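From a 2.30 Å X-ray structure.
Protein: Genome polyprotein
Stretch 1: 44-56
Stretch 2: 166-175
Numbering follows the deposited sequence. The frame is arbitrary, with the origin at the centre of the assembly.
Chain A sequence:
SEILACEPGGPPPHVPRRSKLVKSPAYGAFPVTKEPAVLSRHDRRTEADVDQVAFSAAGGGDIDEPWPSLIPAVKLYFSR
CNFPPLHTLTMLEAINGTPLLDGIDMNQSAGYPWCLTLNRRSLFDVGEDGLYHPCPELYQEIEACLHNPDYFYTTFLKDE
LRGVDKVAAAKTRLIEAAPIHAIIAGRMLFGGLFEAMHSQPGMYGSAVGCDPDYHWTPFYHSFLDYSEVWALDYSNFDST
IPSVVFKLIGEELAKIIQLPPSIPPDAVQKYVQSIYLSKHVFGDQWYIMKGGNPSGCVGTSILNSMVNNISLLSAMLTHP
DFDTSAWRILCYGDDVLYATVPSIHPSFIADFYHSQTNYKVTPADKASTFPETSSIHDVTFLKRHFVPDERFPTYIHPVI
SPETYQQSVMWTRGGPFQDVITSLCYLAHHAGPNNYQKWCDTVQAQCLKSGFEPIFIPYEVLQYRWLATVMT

Stretch 1, residues 44-56: RRTEADVDQVAFS
Stretch 2 166-175: KVAAAKTRLI

The two stretches run in the same direction, with CA–CA register Thr46–Ala168 (4.6 Å), Val50–Ala170 (5.1 Å) and Ala54–Thr172 (5.8 Å), and bury 605 Å² in total. Arg45 (chi1–chi3 m, t, m) lays a guanidinium face over Val167, NH1 to CG1 3.4 Å. Thr46, extended at phi/psi -135/151 with chi1 t, makes the one direct hydrogen bond: OG1 donates to Ala168 O (2.8 Å) and accepts from Ala48 N (3.0 Å, 167°), so the buried hydroxyl is satisfied both ways. A water accepts from Glu47 N (2.9 Å) and donates to Ala168 O (2.7 Å).

The CA-to-CB bond of Ala170 points toward stretch 1, its methyl meeting Ala48 (CB–CB 4.0 Å). Ala170, first after its helix to leave helical phi/psi, has positive phi (60/29) in a Schellman motif, with Ala170 N bonded to Val167 O (3.0 Å) and Lys171 N to Lys166 O (2.9 Å). Asp49 (chi1 t) caps the helix beginning at Val50 through a weak bond, Asp51 N to Asp49 OD1, 3.3 Å. Val50 (chi1 p) packs on Ala170 (CB–CB 4.1 Å). Val53 (chi1 t) points toward stretch 2, setting CG1 3.4 Å from Ala170 O and CG2 4.3 Å from Ala170 CB. The small Ala54 brings its methyl CB to the backbone at Thr172 O, 3.6 Å; a second water donates to Ala54 O (2.9 Å) and Thr172 O (3.1 Å). Finally, Phe55 (chi1 m, chi2 90°) receives Leu174 (m, t) over its ring face, an apolar methyl suiting that surface: Leu174 CD1 to the Phe55 ring centroid 4.2 Å, 18° off the normal.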

# COMPACT_ATOMS: atom_id res chain seq x y z
N ARG A 44 -6.81 -20.57 -19.91
CA ARG A 44 -7.65 -21.76 -19.82
C ARG A 44 -8.13 -22.03 -18.40
O ARG A 44 -9.09 -22.79 -18.22
CB ARG A 44 -6.90 -22.98 -20.36
N ARG A 45 -7.49 -21.44 -17.39
CA ARG A 45 -7.89 -21.68 -16.01
C ARG A 45 -9.17 -20.94 -15.63
O ARG A 45 -9.71 -21.20 -14.54
CB ARG A 45 -6.77 -21.28 -15.05
CG ARG A 45 -5.52 -22.14 -15.16
CD ARG A 45 -4.38 -21.54 -14.36
NE ARG A 45 -4.10 -20.16 -14.75
CZ ARG A 45 -3.48 -19.28 -13.98
NH1 ARG A 45 -3.05 -19.63 -12.78
NH2 ARG A 45 -3.28 -18.04 -14.41
N THR A 46 -9.68 -20.05 -16.47
CA THR A 46 -10.87 -19.28 -16.17
C THR A 46 -11.80 -19.25 -17.38
O THR A 46 -11.35 -19.33 -18.53
CB THR A 46 -10.53 -17.83 -15.75
OG1 THR A 46 -11.74 -17.13 -15.41
CG2 THR A 46 -9.82 -17.09 -16.87
N GLU A 47 -13.10 -19.14 -17.11
CA GLU A 47 -14.10 -18.92 -18.14
C GLU A 47 -14.46 -17.46 -18.31
O GLU A 47 -15.25 -17.12 -19.20
CB GLU A 47 -15.36 -19.73 -17.82
CG GLU A 47 -15.11 -21.22 -17.61
CD GLU A 47 -14.82 -21.94 -18.91
OE1 GLU A 47 -15.76 -22.12 -19.72
OE2 GLU A 47 -13.65 -22.34 -19.12
N ALA A 48 -13.92 -16.58 -17.47
CA ALA A 48 -14.24 -15.16 -17.49
C ALA A 48 -13.23 -14.38 -18.31
O ALA A 48 -12.19 -14.89 -18.73
CB ALA A 48 -14.30 -14.61 -16.06
N ASP A 49 -13.57 -13.11 -18.55
CA ASP A 49 -12.71 -12.17 -19.26
C ASP A 49 -12.02 -11.29 -18.22
O ASP A 49 -12.68 -10.55 -17.50
CB ASP A 49 -13.53 -11.33 -20.24
CG ASP A 49 -12.67 -10.44 -21.12
OD1 ASP A 49 -11.45 -10.38 -20.91
OD2 ASP A 49 -13.24 -9.80 -22.03
N VAL A 50 -10.68 -11.38 -18.16
CA VAL A 50 -9.96 -10.73 -17.07
C VAL A 50 -10.03 -9.21 -17.21
O VAL A 50 -10.16 -8.49 -16.21
CB VAL A 50 -8.50 -11.24 -17.01
CG1 VAL A 50 -7.76 -10.96 -18.31
CG2 VAL A 50 -7.77 -10.64 -15.82
N ASP A 51 -9.95 -8.69 -18.44
CA ASP A 51 -10.06 -7.24 -18.63
C ASP A 51 -11.42 -6.73 -18.15
O ASP A 51 -11.53 -5.58 -17.71
CB ASP A 51 -9.84 -6.88 -20.10
CG ASP A 51 -8.38 -6.97 -20.50
OD1 ASP A 51 -8.05 -6.55 -21.63
OD2 ASP A 51 -7.56 -7.46 -19.70
N GLN A 52 -12.46 -7.57 -18.24
CA GLN A 52 -13.78 -7.19 -17.75
C GLN A 52 -13.85 -7.30 -16.22
O GLN A 52 -14.34 -6.39 -15.55
CB GLN A 52 -14.84 -8.06 -18.41
CG GLN A 52 -16.27 -7.56 -18.26
CD GLN A 52 -16.91 -8.01 -16.97
OE1 GLN A 52 -16.73 -9.15 -16.53
NE2 GLN A 52 -17.67 -7.12 -16.34
N VAL A 53 -13.36 -8.41 -15.67
CA VAL A 53 -13.43 -8.60 -14.22
C VAL A 53 -12.53 -7.61 -13.49
O VAL A 53 -12.91 -7.08 -12.44
CB VAL A 53 -13.08 -10.06 -13.86
CG1 VAL A 53 -13.11 -10.26 -12.35
CG2 VAL A 53 -14.03 -11.03 -14.56
N ALA A 54 -11.35 -7.33 -14.04
CA ALA A 54 -10.41 -6.45 -13.35
C ALA A 54 -10.95 -5.03 -13.21
O ALA A 54 -10.56 -4.31 -12.29
CB ALA A 54 -9.06 -6.43 -14.07
N PHE A 55 -11.83 -4.61 -14.11
CA PHE A 55 -12.41 -3.27 -14.07
C PHE A 55 -13.86 -3.28 -13.61
O PHE A 55 -14.53 -2.25 -13.70
CB PHE A 55 -12.30 -2.60 -15.44
CG PHE A 55 -10.92 -2.12 -15.77
CD1 PHE A 55 -10.01 -2.95 -16.42
CD2 PHE A 55 -10.52 -0.83 -15.44
CE1 PHE A 55 -8.74 -2.50 -16.72
CE2 PHE A 55 -9.25 -0.38 -15.74
CZ PHE A 55 -8.35 -1.22 -16.38
N SER A 56 -14.36 -4.41 -13.10
CA SER A 56 -15.79 -4.52 -12.80
C SER A 56 -16.18 -3.69 -11.58
O SER A 56 -17.33 -3.25 -11.49
CB SER A 56 -16.17 -5.99 -12.59
OG SER A 56 -15.47 -6.56 -11.50
N LYS A 166 -9.61 -17.04 -6.81
CA LYS A 166 -9.51 -15.79 -7.55
C LYS A 166 -8.95 -16.00 -8.95
O LYS A 166 -9.27 -15.24 -9.87
CB LYS A 166 -8.65 -14.79 -6.77
CG LYS A 166 -9.11 -14.59 -5.34
CD LYS A 166 -9.10 -13.12 -4.95
CE LYS A 166 -9.11 -12.95 -3.44
NZ LYS A 166 -7.99 -12.08 -2.96
N VAL A 167 -8.13 -17.04 -9.14
CA VAL A 167 -7.67 -17.38 -10.48
C VAL A 167 -8.84 -17.84 -11.34
O VAL A 167 -9.04 -17.36 -12.47
CB VAL A 167 -6.57 -18.46 -10.41
CG1 VAL A 167 -6.28 -19.03 -11.79
CG2 VAL A 167 -5.31 -17.88 -9.79
N ALA A 168 -9.66 -18.76 -10.82
CA ALA A 168 -10.79 -19.29 -11.57
C ALA A 168 -11.81 -18.21 -11.91
O ALA A 168 -12.50 -18.31 -12.93
CB ALA A 168 -11.45 -20.42 -10.79
N ALA A 169 -11.91 -17.17 -11.08
CA ALA A 169 -12.83 -16.07 -11.33
C ALA A 169 -12.18 -14.92 -12.10
O ALA A 169 -12.86 -13.93 -12.39
CB ALA A 169 -13.40 -15.54 -10.01
N ALA A 170 -10.89 -15.02 -12.44
CA ALA A 170 -10.14 -13.98 -13.15
C ALA A 170 -10.10 -12.67 -12.36
O ALA A 170 -10.00 -11.59 -12.94
CB ALA A 170 -10.70 -13.74 -14.55
N LYS A 171 -10.16 -12.76 -11.03
CA LYS A 171 -10.10 -11.58 -10.16
C LYS A 171 -8.64 -11.23 -9.91
O LYS A 171 -8.04 -11.59 -8.89
CB LYS A 171 -10.83 -11.84 -8.85
CG LYS A 171 -12.34 -11.94 -8.96
CD LYS A 171 -12.92 -12.28 -7.60
CE LYS A 171 -14.43 -12.49 -7.65
NZ LYS A 171 -14.96 -12.89 -6.32
N THR A 172 -8.05 -10.51 -10.85
CA THR A 172 -6.68 -10.05 -10.73
C THR A 172 -6.66 -8.54 -10.56
O THR A 172 -7.46 -7.82 -11.18
CB THR A 172 -5.85 -10.47 -11.95
OG1 THR A 172 -5.97 -9.48 -12.98
CG2 THR A 172 -6.35 -11.80 -12.46
N ARG A 173 -5.77 -8.06 -9.70
CA ARG A 173 -5.74 -6.66 -9.33
C ARG A 173 -5.01 -5.83 -10.39
O ARG A 173 -4.36 -6.36 -11.30
CB ARG A 173 -5.08 -6.47 -7.96
CG ARG A 173 -5.70 -7.30 -6.85
CD ARG A 173 -5.23 -6.84 -5.48
NE ARG A 173 -3.87 -7.30 -5.20
CZ ARG A 173 -3.05 -6.70 -4.35
NH1 ARG A 173 -3.44 -5.61 -3.71
NH2 ARG A 173 -1.83 -7.19 -4.15
N LEU A 174 -5.15 -4.52 -10.27
CA LEU A 174 -4.46 -3.58 -11.14
C LEU A 174 -3.28 -2.97 -10.41
O LEU A 174 -3.32 -2.75 -9.20
CB LEU A 174 -5.41 -2.47 -11.60
CG LEU A 174 -6.63 -2.92 -12.40
CD1 LEU A 174 -7.71 -1.85 -12.35
CD2 LEU A 174 -6.24 -3.22 -13.84
N ILE A 175 -2.21 -2.71 -11.16
CA ILE A 175 -1.06 -1.97 -10.65
C ILE A 175 -0.85 -0.78 -11.57
O ILE A 175 -0.78 -0.93 -12.80
CB ILE A 175 0.21 -2.85 -10.56
CG1 ILE A 175 1.43 -2.01 -10.20
CG2 ILE A 175 0.44 -3.62 -11.85
CD1 ILE A 175 2.69 -2.83 -9.96
O HOH W 1 -14.42 -19.21 -14.55
O HOH W 2 -8.75 -5.19 -10.22